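Local structure of DSBA-like thioredoxin domain-containing protein (2IN3) at residues 15-20 against 87-92; 66-71 against 120-125; 112-117 against 140-145; 179-182 against 187-190; 182-187 against 206-211. The protein probably acts as a thiol-disulfide oxidoreductase of the DsbA family, FrnE-like subfamily, and is a putative protein disulfide isomerase. All blocks are in the same frame, centred on the assembly; numbering follows the deposited sequence.

Contact 1: 15-20 against 87-92; sequences DPMCSW and EGFIYD. With PO4 (phosphate ion), chain B.
M17, a selenomethionine, meets F89 and Y91 where the loop leading into helix 19-35 of this thioredoxin-like fold approaches the loop before helix 94-106. Its neighbour C18 is the N-cap of helix 19-35 and the first cysteine of what is probably the CxxC motif of the family. The M17 chain leaves with CG anti to the carbonyl carbon and bends at its last torsion (chi3 81°), which swings CE over the Y91 ring. There CE sits 4.0 Å from the centroid of the Y91 ring, 12° off the ring normal, a CH-pi contact, while SE lies obliquely in a Met-aromatic arrangement. The same methyl touches the edge of F89, CE to CZ 3.8 Å, and is thus held between one ring's face and another's rim. Y91 acts through its own edge: OH gives M17 O a hydrogen bond in the plane of the ring, so short (2.5 Å) that its exact length is doubtful. A phenylalanine here lacks the hydroxyl, and M17 O would probably lose its link to the second loop. The type I turn from D15 to C18 is reinforced by an Asx turn in which M17 N reaches the anti lone pair of D15 OD1 at 2.7 Å. Just after C18, at the first residue of the helix, a phosphate, probably from the crystallisation liquor, is gripped twice through its O3, by S19 N at 3.0 Å and S19 OG at 2.7 Å.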
# COMPACT_ATOMS: atom_id res chain seq x y z
N ASP A 15 -1.42 -0.81 -2.83
CA ASP A 15 -2.76 -0.74 -2.30
C ASP A 15 -2.83 -1.74 -1.14
O ASP A 15 -2.39 -2.88 -1.30
CB ASP A 15 -3.74 -1.19 -3.40
CG ASP A 15 -5.18 -0.99 -3.01
OD1 ASP A 15 -5.63 -1.64 -2.03
OD2 ASP A 15 -5.88 -0.18 -3.67
N PRO A 16 -3.37 -1.31 0.02
CA PRO A 16 -3.52 -2.18 1.20
C PRO A 16 -4.31 -3.48 0.92
O PRO A 16 -4.14 -4.46 1.65
CB PRO A 16 -4.38 -1.33 2.15
CG PRO A 16 -4.23 0.05 1.70
CD PRO A 16 -3.94 0.03 0.24
N MSE A 17 -5.19 -3.47 -0.09
CA MSE A 17 -5.94 -4.69 -0.46
C MSE A 17 -5.40 -5.44 -1.67
O MSE A 17 -6.13 -6.17 -2.33
CB MSE A 17 -7.44 -4.40 -0.65
CG MSE A 17 -8.07 -3.88 0.64
SE MSE A 17 -9.78 -3.01 0.38
CE MSE A 17 -10.95 -4.57 0.26
N CYS A 18 -4.11 -5.26 -1.92
CA CYS A 18 -3.35 -6.03 -2.88
C CYS A 18 -2.48 -7.06 -2.12
O CYS A 18 -1.69 -6.69 -1.26
CB CYS A 18 -2.48 -5.06 -3.68
SG CYS A 18 -1.17 -5.87 -4.64
N SER A 19 -2.68 -8.36 -2.42
CA SER A 19 -2.09 -9.42 -1.61
C SER A 19 -0.59 -9.49 -1.77
O SER A 19 0.12 -9.72 -0.81
CB SER A 19 -2.76 -10.78 -1.86
OG SER A 19 -2.65 -11.19 -3.21
N TRP A 20 -0.08 -9.31 -2.99
CA TRP A 20 1.38 -9.28 -3.19
C TRP A 20 2.04 -8.08 -2.52
O TRP A 20 3.25 -8.13 -2.21
CB TRP A 20 1.77 -9.39 -4.66
CG TRP A 20 1.74 -10.83 -5.13
CD1 TRP A 20 0.81 -11.42 -5.93
CD2 TRP A 20 2.68 -11.85 -4.80
NE1 TRP A 20 1.12 -12.74 -6.14
CE2 TRP A 20 2.28 -13.03 -5.47
CE3 TRP A 20 3.85 -11.87 -4.01
CZ2 TRP A 20 2.97 -14.24 -5.34
CZ3 TRP A 20 4.54 -13.09 -3.89
CH2 TRP A 20 4.10 -14.24 -4.56
N GLU A 87 -19.62 -14.11 0.67
CA GLU A 87 -20.43 -13.59 -0.43
C GLU A 87 -21.19 -12.35 0.05
O GLU A 87 -21.75 -12.31 1.16
CB GLU A 87 -21.35 -14.68 -1.04
CG GLU A 87 -22.78 -14.68 -0.59
CD GLU A 87 -23.68 -13.74 -1.40
OE1 GLU A 87 -23.14 -12.90 -2.17
OE2 GLU A 87 -24.93 -13.83 -1.26
N GLY A 88 -21.19 -11.32 -0.79
CA GLY A 88 -21.80 -10.05 -0.44
C GLY A 88 -20.71 -9.04 -0.18
O GLY A 88 -20.96 -7.84 -0.19
N PHE A 89 -19.49 -9.52 0.05
CA PHE A 89 -18.37 -8.63 0.29
C PHE A 89 -18.12 -7.78 -0.95
O PHE A 89 -18.12 -8.29 -2.08
CB PHE A 89 -17.10 -9.41 0.67
CG PHE A 89 -15.94 -8.53 0.97
CD1 PHE A 89 -15.89 -7.82 2.18
CD2 PHE A 89 -14.92 -8.36 0.04
CE1 PHE A 89 -14.82 -6.97 2.45
CE2 PHE A 89 -13.85 -7.52 0.30
CZ PHE A 89 -13.78 -6.83 1.50
N ILE A 90 -17.92 -6.48 -0.72
CA ILE A 90 -17.67 -5.53 -1.80
C ILE A 90 -16.20 -5.11 -1.73
O ILE A 90 -15.74 -4.55 -0.72
CB ILE A 90 -18.62 -4.31 -1.73
CG1 ILE A 90 -20.09 -4.78 -1.87
CG2 ILE A 90 -18.27 -3.26 -2.79
CD1 ILE A 90 -21.10 -3.67 -1.82
N TYR A 91 -15.47 -5.37 -2.80
CA TYR A 91 -14.02 -5.18 -2.82
C TYR A 91 -13.65 -3.72 -3.22
O TYR A 91 -13.04 -3.48 -4.28
CB TYR A 91 -13.38 -6.23 -3.75
CG TYR A 91 -11.99 -6.62 -3.32
CD1 TYR A 91 -11.75 -7.83 -2.66
CD2 TYR A 91 -10.90 -5.76 -3.54
CE1 TYR A 91 -10.47 -8.18 -2.25
CE2 TYR A 91 -9.61 -6.10 -3.12
CZ TYR A 91 -9.41 -7.31 -2.48
OH TYR A 91 -8.15 -7.62 -2.08
N ASP A 92 -14.04 -2.76 -2.37
CA ASP A 92 -13.78 -1.34 -2.61
C ASP A 92 -12.47 -0.89 -1.98
O ASP A 92 -12.36 -0.74 -0.75
CB ASP A 92 -14.93 -0.47 -2.08
CG ASP A 92 -14.73 1.03 -2.37
OD1 ASP A 92 -13.86 1.38 -3.22
OD2 ASP A 92 -15.44 1.87 -1.77
P PO4 B . -4.78 -9.56 -5.60
O1 PO4 B . -5.67 -10.63 -6.16
O2 PO4 B . -5.21 -8.17 -6.01
O3 PO4 B . -4.74 -9.69 -4.11
O4 PO4 B . -3.41 -9.76 -6.23

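Contact 2: 66-71 against 120-125; sequences HHWHSV and RAFYVG. With EDO (1,2-ethanediol), chain D; EDO (1,2-ethanediol), chain C; PO4 (phosphate ion), chain B.
Helix 58-75 meets Y123 and F122 through W68. Just ahead of it, H67 points its ND1 at the phosphate, and O1 accepts in the plane of the imidazole at 2.9 Å in a nearly straight bond (167°); the bond from ND1 to O4 is weak. W68 comes next, its CG anti to the carbonyl carbon (chi1 -69°), presenting an indole face on which the Y123 ring stands on edge. The pair is T-shaped: the W68 five-membered ring and the Y123 ring have planes at 89° and centroids 5.0 Å apart, with Y123 CE1 3.5 Å from W68 NE1. This is packing between two helices of the all-helical insertion of the DsbA family, beside the start of helix 19-35. At the indole edge a water accepts from W68 NE1 (2.9 Å) and Y123 OH (2.8 Å) and donates to phosphate O3. F122 CE2 adds a looser touch on W68 CZ2. Further along, S70 OG shares a hydrogen bond with O1 of an ethanediol, 2.9 Å away.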
# COMPACT_ATOMS: atom_id res chain seq x y z
N HIS A 66 -6.34 -17.66 -4.76
CA HIS A 66 -5.16 -18.33 -5.27
C HIS A 66 -3.94 -17.42 -5.04
O HIS A 66 -2.88 -17.90 -4.64
CB HIS A 66 -5.29 -18.68 -6.75
CG HIS A 66 -4.00 -19.13 -7.36
ND1 HIS A 66 -3.33 -20.26 -6.94
CD2 HIS A 66 -3.25 -18.59 -8.36
CE1 HIS A 66 -2.22 -20.40 -7.64
NE2 HIS A 66 -2.15 -19.40 -8.51
N HIS A 67 -4.12 -16.10 -5.28
CA HIS A 67 -3.04 -15.14 -5.02
C HIS A 67 -2.63 -15.17 -3.54
O HIS A 67 -1.44 -15.19 -3.24
CB HIS A 67 -3.40 -13.70 -5.48
CG HIS A 67 -3.44 -13.56 -6.97
ND1 HIS A 67 -4.08 -12.52 -7.61
CD2 HIS A 67 -2.96 -14.37 -7.95
CE1 HIS A 67 -3.99 -12.69 -8.93
NE2 HIS A 67 -3.32 -13.81 -9.16
N TRP A 68 -3.61 -15.21 -2.63
CA TRP A 68 -3.32 -15.25 -1.20
C TRP A 68 -2.50 -16.50 -0.84
O TRP A 68 -1.48 -16.41 -0.18
CB TRP A 68 -4.60 -15.29 -0.37
CG TRP A 68 -5.43 -14.05 -0.36
CD1 TRP A 68 -5.40 -12.99 -1.27
CD2 TRP A 68 -6.48 -13.76 0.56
NE1 TRP A 68 -6.35 -12.07 -0.94
CE2 TRP A 68 -7.03 -12.50 0.18
CE3 TRP A 68 -7.01 -14.42 1.68
CZ2 TRP A 68 -8.07 -11.88 0.89
CZ3 TRP A 68 -8.06 -13.80 2.39
CH2 TRP A 68 -8.59 -12.55 1.97
N HIS A 69 -2.95 -17.66 -1.28
CA HIS A 69 -2.15 -18.87 -1.09
C HIS A 69 -0.71 -18.72 -1.65
O HIS A 69 0.25 -19.05 -0.95
CB HIS A 69 -2.87 -20.05 -1.71
CG HIS A 69 -4.10 -20.47 -0.95
ND1 HIS A 69 -4.02 -21.10 0.27
CD2 HIS A 69 -5.41 -20.37 -1.24
CE1 HIS A 69 -5.25 -21.40 0.69
NE2 HIS A 69 -6.11 -20.96 -0.21
N SER A 70 -0.55 -18.22 -2.88
CA SER A 70 0.78 -17.99 -3.46
C SER A 70 1.63 -17.10 -2.60
O SER A 70 2.81 -17.41 -2.39
CB SER A 70 0.74 -17.39 -4.87
OG SER A 70 -0.01 -18.19 -5.73
N VAL A 71 1.05 -15.99 -2.14
CA VAL A 71 1.75 -15.03 -1.28
C VAL A 71 2.17 -15.72 0.03
O VAL A 71 3.33 -15.62 0.47
CB VAL A 71 0.88 -13.79 -0.97
CG1 VAL A 71 1.57 -12.91 0.11
CG2 VAL A 71 0.66 -12.98 -2.21
N ARG A 120 -2.98 -6.04 7.75
CA ARG A 120 -3.10 -7.10 8.73
C ARG A 120 -4.57 -7.25 9.16
O ARG A 120 -5.06 -8.38 9.33
CB ARG A 120 -2.19 -6.84 9.94
CG ARG A 120 -2.07 -8.00 10.88
CD ARG A 120 -1.23 -7.58 12.11
NE ARG A 120 0.15 -7.21 11.75
CZ ARG A 120 0.63 -5.96 11.69
NH1 ARG A 120 -0.16 -4.90 11.95
NH2 ARG A 120 1.90 -5.77 11.36
N ALA A 121 -5.24 -6.11 9.32
CA ALA A 121 -6.62 -6.11 9.78
C ALA A 121 -7.51 -6.79 8.74
O ALA A 121 -8.48 -7.45 9.10
CB ALA A 121 -7.10 -4.71 10.05
N PHE A 122 -7.18 -6.58 7.47
CA PHE A 122 -7.90 -7.18 6.38
C PHE A 122 -7.56 -8.67 6.19
O PHE A 122 -8.44 -9.54 6.30
CB PHE A 122 -7.62 -6.40 5.10
CG PHE A 122 -8.35 -6.92 3.89
CD1 PHE A 122 -9.74 -7.04 3.88
CD2 PHE A 122 -7.65 -7.26 2.75
CE1 PHE A 122 -10.42 -7.51 2.75
CE2 PHE A 122 -8.31 -7.74 1.61
CZ PHE A 122 -9.69 -7.87 1.62
N TYR A 123 -6.29 -8.97 5.92
CA TYR A 123 -5.91 -10.35 5.57
C TYR A 123 -5.99 -11.34 6.73
O TYR A 123 -6.37 -12.51 6.54
CB TYR A 123 -4.54 -10.39 4.91
CG TYR A 123 -4.56 -9.71 3.55
CD1 TYR A 123 -5.38 -10.20 2.54
CD2 TYR A 123 -3.77 -8.59 3.29
CE1 TYR A 123 -5.43 -9.58 1.29
CE2 TYR A 123 -3.82 -7.95 2.02
CZ TYR A 123 -4.64 -8.49 1.04
OH TYR A 123 -4.73 -7.90 -0.18
N VAL A 124 -5.66 -10.86 7.93
CA VAL A 124 -5.67 -11.71 9.11
C VAL A 124 -6.93 -11.47 9.91
O VAL A 124 -7.64 -12.42 10.25
CB VAL A 124 -4.40 -11.48 9.98
CG1 VAL A 124 -4.36 -12.40 11.23
CG2 VAL A 124 -3.12 -11.66 9.11
N GLY A 125 -7.23 -10.21 10.19
CA GLY A 125 -8.36 -9.86 11.05
C GLY A 125 -9.70 -10.09 10.37
O GLY A 125 -10.72 -10.20 11.04
C1 EDO D . 2.08 -21.34 -5.02
O1 EDO D . 0.71 -20.92 -4.97
C2 EDO D . 2.80 -20.56 -6.10
O2 EDO D . 1.88 -20.50 -7.19
C1 EDO C . 2.49 -10.31 11.09
O1 EDO C . 1.22 -9.73 10.81
C2 EDO C . 3.58 -9.44 10.50
O2 EDO C . 3.21 -8.07 10.64
P PO4 B . -4.78 -9.56 -5.60
O1 PO4 B . -5.67 -10.63 -6.16
O2 PO4 B . -5.21 -8.17 -6.01
O3 PO4 B . -4.74 -9.69 -4.11
O4 PO4 B . -3.41 -9.76 -6.23
O HOH W 1 -6.22 -9.38 -2.04

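Contact 3: 112-117 against 140-145; sequences FPFFAA and VDLGIP
The F114 ring receives L142 at its edge, near the ring plane, where CD1 of the leucine lies 4.1 Å from F114 CD1. The F114 side chain also touches V100 and V103 of helix 94-106 and L138 and A139 of helix 132-141. Its ring extends away from its own backbone N (chi1 -172°), and the methyl of L142 lies beside the root of the side chain, closest to the main chain, with CD1 3.6 Å from F114 CA. P113 offers a second surface: its CB is 4.0 Å from L142 CD2, while L142 CD1 lies near both P113 and F114. A117, one turn on from P113, adds a looser contact, its CB 4.4 Å from L142 CD1. No hydrogen bond crosses here, and between the two segments the side-chain contacts are apolar. L142 immediately precedes G143, which with positive phi is the C' residue of a Schellman motif, in which I144 N bonds to A139 O and G143 N to V140 O: a helix terminus docked by one leucine on a neighbouring helix of the DsbA-type helical insertion.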
# COMPACT_ATOMS: atom_id res chain seq x y z
N PHE A 112 3.70 4.31 6.71
CA PHE A 112 3.97 2.87 6.50
C PHE A 112 3.36 1.95 7.59
O PHE A 112 2.75 0.91 7.26
CB PHE A 112 5.47 2.60 6.30
CG PHE A 112 5.94 2.85 4.88
CD1 PHE A 112 6.29 4.14 4.48
CD2 PHE A 112 5.98 1.81 3.95
CE1 PHE A 112 6.73 4.39 3.15
CE2 PHE A 112 6.41 2.06 2.61
CZ PHE A 112 6.78 3.35 2.23
N PRO A 113 3.50 2.32 8.87
CA PRO A 113 2.79 1.55 9.92
C PRO A 113 1.27 1.49 9.72
O PRO A 113 0.69 0.42 9.94
CB PRO A 113 3.09 2.35 11.18
CG PRO A 113 4.41 2.96 10.90
CD PRO A 113 4.33 3.38 9.46
N PHE A 114 0.63 2.59 9.31
CA PHE A 114 -0.83 2.57 9.07
C PHE A 114 -1.24 1.66 7.88
O PHE A 114 -2.21 0.90 7.97
CB PHE A 114 -1.37 3.98 8.84
CG PHE A 114 -2.87 4.06 8.77
CD1 PHE A 114 -3.66 3.84 9.92
CD2 PHE A 114 -3.51 4.39 7.58
CE1 PHE A 114 -5.05 3.93 9.86
CE2 PHE A 114 -4.91 4.48 7.53
CZ PHE A 114 -5.67 4.23 8.65
N PHE A 115 -0.48 1.73 6.80
CA PHE A 115 -0.71 0.89 5.62
C PHE A 115 -0.64 -0.60 6.08
O PHE A 115 -1.51 -1.44 5.74
CB PHE A 115 0.39 1.17 4.61
CG PHE A 115 0.20 0.50 3.27
CD1 PHE A 115 -0.24 1.25 2.19
CD2 PHE A 115 0.48 -0.86 3.09
CE1 PHE A 115 -0.43 0.69 0.93
CE2 PHE A 115 0.29 -1.45 1.80
CZ PHE A 115 -0.17 -0.66 0.74
N ALA A 116 0.41 -0.92 6.82
CA ALA A 116 0.62 -2.32 7.29
C ALA A 116 -0.51 -2.74 8.23
O ALA A 116 -1.00 -3.85 8.13
CB ALA A 116 1.99 -2.48 7.99
N ALA A 117 -0.93 -1.83 9.11
CA ALA A 117 -2.02 -2.09 10.05
C ALA A 117 -3.31 -2.44 9.31
O ALA A 117 -4.02 -3.36 9.73
CB ALA A 117 -2.23 -0.88 11.03
N VAL A 140 -6.13 5.21 15.74
CA VAL A 140 -6.05 5.32 17.21
C VAL A 140 -4.95 4.42 17.80
O VAL A 140 -4.24 4.84 18.71
CB VAL A 140 -7.41 5.01 17.87
CG1 VAL A 140 -7.26 4.83 19.38
CG2 VAL A 140 -8.39 6.13 17.57
N ASP A 141 -4.80 3.20 17.26
CA ASP A 141 -3.80 2.25 17.75
C ASP A 141 -2.38 2.82 17.54
O ASP A 141 -1.44 2.50 18.28
CB ASP A 141 -3.90 0.92 16.97
CG ASP A 141 -5.19 0.12 17.27
OD1 ASP A 141 -5.79 0.29 18.34
OD2 ASP A 141 -5.58 -0.71 16.39
N LEU A 142 -2.24 3.68 16.52
CA LEU A 142 -0.96 4.29 16.16
C LEU A 142 -0.76 5.70 16.77
O LEU A 142 0.20 6.40 16.44
CB LEU A 142 -0.84 4.35 14.65
CG LEU A 142 -0.54 2.94 14.11
CD1 LEU A 142 -0.77 2.94 12.62
CD2 LEU A 142 0.88 2.55 14.45
N GLY A 143 -1.67 6.10 17.63
CA GLY A 143 -1.50 7.36 18.36
C GLY A 143 -2.11 8.55 17.63
O GLY A 143 -1.91 9.70 18.05
N ILE A 144 -2.89 8.29 16.59
CA ILE A 144 -3.60 9.35 15.89
C ILE A 144 -5.05 9.41 16.38
O ILE A 144 -5.84 8.50 16.10
CB ILE A 144 -3.58 9.14 14.37
CG1 ILE A 144 -2.13 9.01 13.89
CG2 ILE A 144 -4.29 10.30 13.67
CD1 ILE A 144 -1.98 8.64 12.43
N PRO A 145 -5.42 10.50 17.12
CA PRO A 145 -6.77 10.62 17.66
C PRO A 145 -7.82 10.69 16.55
O PRO A 145 -7.55 11.24 15.50
CB PRO A 145 -6.75 11.95 18.43
CG PRO A 145 -5.30 12.28 18.63
CD PRO A 145 -4.57 11.65 17.49

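Contact 4: 179-182 against 187-190; sequences ALVV and DRYL
V182 and Y189 form the hydrogen-bonded pair of an antiparallel hairpin, each backbone N giving to the other's carbonyl. V182 N to Y189 O and Y189 N to V182 O are both 2.8 Å, and both donors lie in the carbonyl plane. Two CA-H...O contacts reinforce them: V181 CA comes within 3.3 Å of Y189 O, and R188 CA within 3.2 Å of V182 O. Next to this pair, V181 and L190 form a non-hydrogen-bonded pair whose side chains share the other face, V181 CG2 lying 3.9 Å from L190 CD1. V181 CG1, anti to its own nitrogen (chi1 171°), turns the other way along the strand and touches R188 CB at 4.0 Å. V182 O, already accepting from Y189 N, also lies near the plane of the Y189 ring at its edge.

Further out, strand 179-184 is hydrogen-bonded on its other flank to strand 9-14, through I13 and W11, while 187-192 is an edge strand of the sheet within this chain. L180 packs on F24 and I28 of helix 19-35, and Y189 meets H212. Since both bonds are made by main-chain atoms, the pairing itself depends little on side-chain identity; the side chains add apolar contacts, mostly through branched aliphatic groups.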
# COMPACT_ATOMS: atom_id res chain seq x y z
N ALA A 179 4.76 -1.52 -6.91
CA ALA A 179 5.75 -0.98 -7.84
C ALA A 179 6.61 -0.02 -7.07
O ALA A 179 6.19 0.53 -6.05
CB ALA A 179 5.08 -0.28 -9.02
N LEU A 180 7.83 0.18 -7.56
CA LEU A 180 8.74 1.12 -6.94
C LEU A 180 9.28 2.01 -8.03
O LEU A 180 9.72 1.52 -9.09
CB LEU A 180 9.91 0.37 -6.26
CG LEU A 180 9.57 -0.28 -4.90
CD1 LEU A 180 10.76 -1.09 -4.43
CD2 LEU A 180 9.22 0.73 -3.83
N VAL A 181 9.23 3.31 -7.77
CA VAL A 181 9.71 4.33 -8.71
C VAL A 181 10.56 5.33 -7.96
O VAL A 181 10.14 5.86 -6.92
CB VAL A 181 8.51 5.10 -9.39
CG1 VAL A 181 9.03 6.32 -10.19
CG2 VAL A 181 7.74 4.18 -10.30
N VAL A 182 11.76 5.60 -8.49
CA VAL A 182 12.56 6.72 -8.00
C VAL A 182 12.27 8.00 -8.79
O VAL A 182 12.26 8.02 -10.02
CB VAL A 182 14.09 6.42 -8.02
CG1 VAL A 182 14.87 7.62 -7.48
CG2 VAL A 182 14.42 5.17 -7.18
N ASP A 187 13.12 13.73 -13.18
CA ASP A 187 13.23 12.39 -13.75
C ASP A 187 12.57 11.33 -12.88
O ASP A 187 12.55 11.44 -11.66
CB ASP A 187 14.70 12.03 -13.97
CG ASP A 187 15.41 13.00 -14.89
OD1 ASP A 187 14.99 13.13 -16.07
OD2 ASP A 187 16.39 13.64 -14.45
N ARG A 188 12.00 10.32 -13.54
CA ARG A 188 11.47 9.17 -12.85
C ARG A 188 12.04 7.90 -13.44
O ARG A 188 12.22 7.80 -14.65
CB ARG A 188 9.94 9.12 -12.92
CG ARG A 188 9.24 10.28 -12.25
CD ARG A 188 7.75 10.23 -12.52
NE ARG A 188 7.42 9.87 -13.91
CZ ARG A 188 7.00 10.73 -14.84
NH1 ARG A 188 6.86 12.02 -14.55
NH2 ARG A 188 6.72 10.30 -16.06
N TYR A 189 12.30 6.93 -12.57
CA TYR A 189 12.96 5.69 -12.92
C TYR A 189 12.17 4.55 -12.32
O TYR A 189 11.96 4.50 -11.11
CB TYR A 189 14.36 5.68 -12.34
CG TYR A 189 15.21 6.85 -12.74
CD1 TYR A 189 16.08 6.74 -13.82
CD2 TYR A 189 15.18 8.05 -12.03
CE1 TYR A 189 16.86 7.80 -14.21
CE2 TYR A 189 15.97 9.11 -12.41
CZ TYR A 189 16.81 8.98 -13.50
OH TYR A 189 17.62 10.02 -13.92
N LEU A 190 11.74 3.63 -13.17
CA LEU A 190 11.00 2.48 -12.69
C LEU A 190 11.98 1.47 -12.13
O LEU A 190 12.90 1.04 -12.85
CB LEU A 190 10.17 1.88 -13.83
CG LEU A 190 9.25 0.69 -13.55
CD1 LEU A 190 8.20 1.05 -12.51
CD2 LEU A 190 8.63 0.23 -14.88

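Contact 5: 182-187 against 206-211; sequences VESGTD and DTWLQQ
V182 lays one methyl, CG1, on the face of the W208 indole, the main contact between the two segments. CG1 stands 3.6 Å from the centroid of the six-membered ring and 18° off its normal, a CH-pi arrangement, displaced toward the rim so that its nearest atom is W208 CZ2 at 3.4 Å. S184, two residues along the strand and on the same side, comes in at the edge instead: its CB is 3.9 Å from W208 CZ2, near the ring plane. The tryptophan reaches them because CG lies opposite its own nitrogen (chi1 -170°), carrying the ring from the helix toward the sheet. Around the same indole, Y189 meets it edge-to-face and H212 stacks on it, while P8 touches both V182 and W208. Beyond S184 the chain reverses in a type II' turn to D187, closed by S184 N to D187 O at 2.8 Å and D187 N to S184 O at 2.9 Å, with G185 at positive phi. A leucine here has no indole face, and V182 CG1 would probably lose its CH-pi partner while a gap opened beside S184 CB. With no hydrogen bond across them, segments 182-187 and 206-211 are joined by dispersion and CH-pi contacts to the six-membered ring.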
# COMPACT_ATOMS: atom_id res chain seq x y z
N VAL A 182 11.76 5.60 -8.49
CA VAL A 182 12.56 6.72 -8.00
C VAL A 182 12.27 8.00 -8.79
O VAL A 182 12.26 8.02 -10.02
CB VAL A 182 14.09 6.42 -8.02
CG1 VAL A 182 14.87 7.62 -7.48
CG2 VAL A 182 14.42 5.17 -7.18
N GLU A 183 11.99 9.06 -8.06
CA GLU A 183 11.77 10.36 -8.66
C GLU A 183 12.88 11.25 -8.15
O GLU A 183 13.03 11.47 -6.93
CB GLU A 183 10.39 10.90 -8.27
CG GLU A 183 10.06 12.23 -8.90
CD GLU A 183 8.58 12.54 -8.86
OE1 GLU A 183 7.96 12.42 -7.77
OE2 GLU A 183 8.05 12.92 -9.93
N SER A 184 13.66 11.76 -9.08
CA SER A 184 14.77 12.62 -8.75
C SER A 184 14.71 13.84 -9.68
O SER A 184 14.92 13.72 -10.89
CB SER A 184 16.09 11.88 -8.88
OG SER A 184 17.16 12.76 -8.60
N GLY A 185 14.36 14.98 -9.10
CA GLY A 185 14.24 16.23 -9.85
C GLY A 185 13.11 16.06 -10.83
O GLY A 185 11.99 15.71 -10.46
N THR A 186 13.43 16.24 -12.11
CA THR A 186 12.48 16.10 -13.21
C THR A 186 12.26 14.64 -13.66
O THR A 186 11.31 14.35 -14.39
CB THR A 186 12.93 17.05 -14.38
OG1 THR A 186 12.34 18.34 -14.18
CG2 THR A 186 12.56 16.52 -15.78
N ASP A 187 13.12 13.73 -13.18
CA ASP A 187 13.23 12.39 -13.75
C ASP A 187 12.57 11.33 -12.88
O ASP A 187 12.55 11.44 -11.66
CB ASP A 187 14.70 12.03 -13.97
CG ASP A 187 15.41 13.00 -14.89
OD1 ASP A 187 14.99 13.13 -16.07
OD2 ASP A 187 16.39 13.64 -14.45
N ASP A 206 20.92 -0.28 -5.41
CA ASP A 206 22.36 -0.02 -5.35
C ASP A 206 22.87 0.57 -6.67
O ASP A 206 23.64 1.52 -6.67
CB ASP A 206 23.11 -1.31 -5.02
CG ASP A 206 22.95 -1.75 -3.55
OD1 ASP A 206 22.43 -0.96 -2.72
OD2 ASP A 206 23.41 -2.87 -3.22
N THR A 207 22.44 -0.03 -7.78
CA THR A 207 22.87 0.42 -9.12
C THR A 207 22.31 1.80 -9.44
O THR A 207 23.04 2.67 -9.96
CB THR A 207 22.44 -0.64 -10.20
OG1 THR A 207 23.14 -1.86 -9.94
CG2 THR A 207 22.77 -0.17 -11.62
N TRP A 208 21.05 2.03 -9.10
CA TRP A 208 20.45 3.36 -9.28
C TRP A 208 21.28 4.42 -8.54
O TRP A 208 21.71 5.41 -9.15
CB TRP A 208 18.95 3.43 -8.87
CG TRP A 208 18.39 4.76 -9.33
CD1 TRP A 208 17.83 5.03 -10.56
CD2 TRP A 208 18.46 6.01 -8.64
NE1 TRP A 208 17.51 6.37 -10.64
CE2 TRP A 208 17.90 7.00 -9.49
CE3 TRP A 208 18.94 6.40 -7.38
CZ2 TRP A 208 17.81 8.35 -9.12
CZ3 TRP A 208 18.84 7.75 -7.01
CH2 TRP A 208 18.27 8.71 -7.88
N LEU A 209 21.54 4.20 -7.25
CA LEU A 209 22.35 5.16 -6.46
C LEU A 209 23.79 5.33 -6.97
O LEU A 209 24.33 6.44 -6.91
CB LEU A 209 22.36 4.79 -4.96
CG LEU A 209 21.00 4.91 -4.26
CD1 LEU A 209 20.93 3.98 -3.03
CD2 LEU A 209 20.65 6.37 -3.92
N GLN A 210 24.40 4.25 -7.45
CA GLN A 210 25.75 4.30 -8.05
C GLN A 210 25.76 5.14 -9.33
O GLN A 210 26.65 5.95 -9.54
CB GLN A 210 26.29 2.89 -8.35
CG GLN A 210 27.61 2.87 -9.17
CD GLN A 210 27.93 1.51 -9.78
OE1 GLN A 210 27.19 0.53 -9.61
NE2 GLN A 210 29.05 1.43 -10.49
N GLN A 211 24.75 4.93 -10.18
CA GLN A 211 24.65 5.63 -11.47
C GLN A 211 24.13 7.06 -11.33
O GLN A 211 24.37 7.91 -12.19
CB GLN A 211 23.73 4.86 -12.43
CG GLN A 211 24.31 3.53 -12.87
CD GLN A 211 23.30 2.67 -13.61
OE1 GLN A 211 22.09 2.85 -13.50
NE2 GLN A 211 23.82 1.70 -14.36

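From the N terminus, contact 1 closes the first long loop, bringing the loop that leads into helix 19-35 to residues 87-92. Contact 2 begins inside that loop and ends beyond it, so the two cross; they also touch directly and share the phosphate. Contact 3 crosses contact 2 in turn, both using helix 111-123, but follows contact 1 in series, with F115 touching D15 and P16. Together these three tie the helical insertion together and to the putative CxxC region. Contacts 4 and 5 come later in the chain and both start from strand 179-184: contact 4 closes the short hairpin, and contact 5 spans on to helix 198-211, joining sheet and C-terminal helix.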